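Local structure of sugar-binding transport ATP-binding protein (Pyrococcus horikoshii, 1V43) at residues 250-255 with 262-267. The protein binds ATP and probably hydrolyses it as the ATPase subunit of an ABC transporter for sugar uptake. Residues are numbered along the deposited sequence; the frame is centred on the assembly and turned at random.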
# COMPACT_ATOMS: atom_id res chain seq x y z
N LEU A 250 -23.09 2.16 -3.10
CA LEU A 250 -24.15 3.14 -2.91
C LEU A 250 -25.54 2.53 -2.82
O LEU A 250 -25.92 1.72 -3.65
CB LEU A 250 -24.13 4.17 -4.05
CG LEU A 250 -22.84 4.97 -4.24
CD1 LEU A 250 -23.07 6.05 -5.28
CD2 LEU A 250 -22.42 5.57 -2.92
N GLU A 251 -26.29 2.95 -1.82
CA GLU A 251 -27.64 2.47 -1.61
C GLU A 251 -28.58 3.12 -2.62
O GLU A 251 -28.65 4.34 -2.70
CB GLU A 251 -28.08 2.82 -0.18
CG GLU A 251 -29.34 2.16 0.28
CD GLU A 251 -29.59 2.40 1.76
OE1 GLU A 251 -30.67 2.00 2.26
OE2 GLU A 251 -28.71 2.98 2.43
N VAL A 252 -29.30 2.32 -3.41
CA VAL A 252 -30.22 2.87 -4.39
C VAL A 252 -31.54 2.10 -4.54
O VAL A 252 -31.70 0.99 -4.02
CB VAL A 252 -29.56 2.97 -5.79
CG1 VAL A 252 -28.30 3.82 -5.70
CG2 VAL A 252 -29.25 1.59 -6.33
N SER A 253 -32.49 2.71 -5.25
CA SER A 253 -33.80 2.10 -5.49
C SER A 253 -33.95 1.80 -6.98
O SER A 253 -33.54 2.60 -7.81
CB SER A 253 -34.91 3.04 -5.03
OG SER A 253 -34.85 3.24 -3.63
N VAL A 254 -34.54 0.66 -7.29
CA VAL A 254 -34.74 0.23 -8.68
C VAL A 254 -36.06 0.73 -9.27
O VAL A 254 -37.10 0.62 -8.63
CB VAL A 254 -34.71 -1.31 -8.78
CG1 VAL A 254 -34.71 -1.74 -10.24
CG2 VAL A 254 -33.49 -1.87 -8.05
N GLY A 255 -36.01 1.25 -10.50
CA GLY A 255 -37.22 1.75 -11.13
C GLY A 255 -37.55 1.14 -12.49
O GLY A 255 -36.94 0.15 -12.89
N ARG A 262 -29.41 8.93 -3.41
CA ARG A 262 -29.56 10.21 -2.74
C ARG A 262 -29.00 11.37 -3.57
O ARG A 262 -27.90 11.86 -3.29
CB ARG A 262 -28.86 10.17 -1.38
CG ARG A 262 -29.24 8.98 -0.53
CD ARG A 262 -28.34 8.90 0.69
NE ARG A 262 -28.35 7.57 1.30
CZ ARG A 262 -27.54 7.20 2.29
NH1 ARG A 262 -26.65 8.05 2.79
NH2 ARG A 262 -27.61 5.97 2.78
N GLY A 263 -29.75 11.79 -4.58
CA GLY A 263 -29.33 12.91 -5.41
C GLY A 263 -28.81 12.60 -6.80
O GLY A 263 -27.99 13.36 -7.33
N PHE A 264 -29.27 11.51 -7.40
CA PHE A 264 -28.82 11.16 -8.75
C PHE A 264 -29.57 9.93 -9.26
O PHE A 264 -30.20 9.22 -8.48
CB PHE A 264 -27.31 10.88 -8.77
CG PHE A 264 -26.91 9.58 -8.11
CD1 PHE A 264 -27.05 8.37 -8.79
CD2 PHE A 264 -26.43 9.56 -6.81
CE1 PHE A 264 -26.72 7.16 -8.18
CE2 PHE A 264 -26.09 8.35 -6.19
CZ PHE A 264 -26.24 7.15 -6.88
N ARG A 265 -29.48 9.70 -10.57
CA ARG A 265 -30.12 8.54 -11.19
C ARG A 265 -29.19 7.99 -12.25
O ARG A 265 -28.38 8.72 -12.82
CB ARG A 265 -31.46 8.92 -11.85
CG ARG A 265 -31.35 9.70 -13.17
CD ARG A 265 -32.68 9.73 -13.92
NE ARG A 265 -33.00 8.45 -14.57
CZ ARG A 265 -34.18 8.16 -15.12
NH1 ARG A 265 -35.17 9.04 -15.10
NH2 ARG A 265 -34.36 6.98 -15.70
N ILE A 266 -29.31 6.70 -12.52
CA ILE A 266 -28.47 6.06 -13.52
C ILE A 266 -29.34 5.27 -14.49
O ILE A 266 -30.07 4.37 -14.09
CB ILE A 266 -27.45 5.11 -12.84
CG1 ILE A 266 -26.48 5.93 -11.99
CG2 ILE A 266 -26.72 4.30 -13.90
CD1 ILE A 266 -25.58 5.11 -11.08
N GLU A 267 -29.27 5.63 -15.76
CA GLU A 267 -30.07 4.95 -16.78
C GLU A 267 -29.54 3.54 -17.00
O GLU A 267 -28.42 3.36 -17.48
CB GLU A 267 -30.02 5.74 -18.09
CG GLU A 267 -31.33 5.74 -18.85
CD GLU A 267 -32.50 6.22 -18.00
OE1 GLU A 267 -32.38 7.30 -17.37
OE2 GLU A 267 -33.54 5.52 -17.96
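Two kinds of interaction join 250-255 to 262-267: an ion pair between Glu251 and Arg262, and an apolar cluster made by Leu250, Val252 and Phe264. No backbone bond links the segments, because strand 258-261 runs between strands 248-255 and 264-267 in the antiparallel sheet of the MalK-type OB-fold region; side chains do the bridging. In the ion pair, NH2 of Arg262 donates to OE2 of Glu251 at 3.2 Å, with a bent N-H...O angle of 139°. The acceptor lies at the guanidinium edge, close to its plane, yet the nitrogen approaches from above the carboxylate, whose plane is turned 66° against the guanidinium. Glu251 sends CG anti to its backbone N (chi1 -169°) and stays extended, which carries the carboxylate out to meet the long arm of Arg262. Its other oxygen, OE1, is engaged by Lys365 in a second salt bridge, while NH1 of Arg262 has a weak, long ion pair with Glu333. A glutamine in place of Glu251 would probably cost both Arg262 and Lys365 the negative charge they share. The apolar contact centres on the far end of the Phe264 ring. CD1 of Leu250 comes obliquely to CZ (3.7 Å) and CE2 (3.9 Å) of Phe264. CG1 of Val252 lies more loosely, 4.1 Å from Phe264 CZ, its side chain crossing that of Phe264 at roughly a right angle. Beyond the cluster, Val252 also packs on Leu259 of the intervening strand and Leu250 on Val335 of strand 333-340. The chemistry is thus split: a buried leucine and valine receive the ring tip, while at the partly exposed margin one carboxylate serves two basic side chains, its single bond to Arg262 being neither short nor straight and probably only a modest tie.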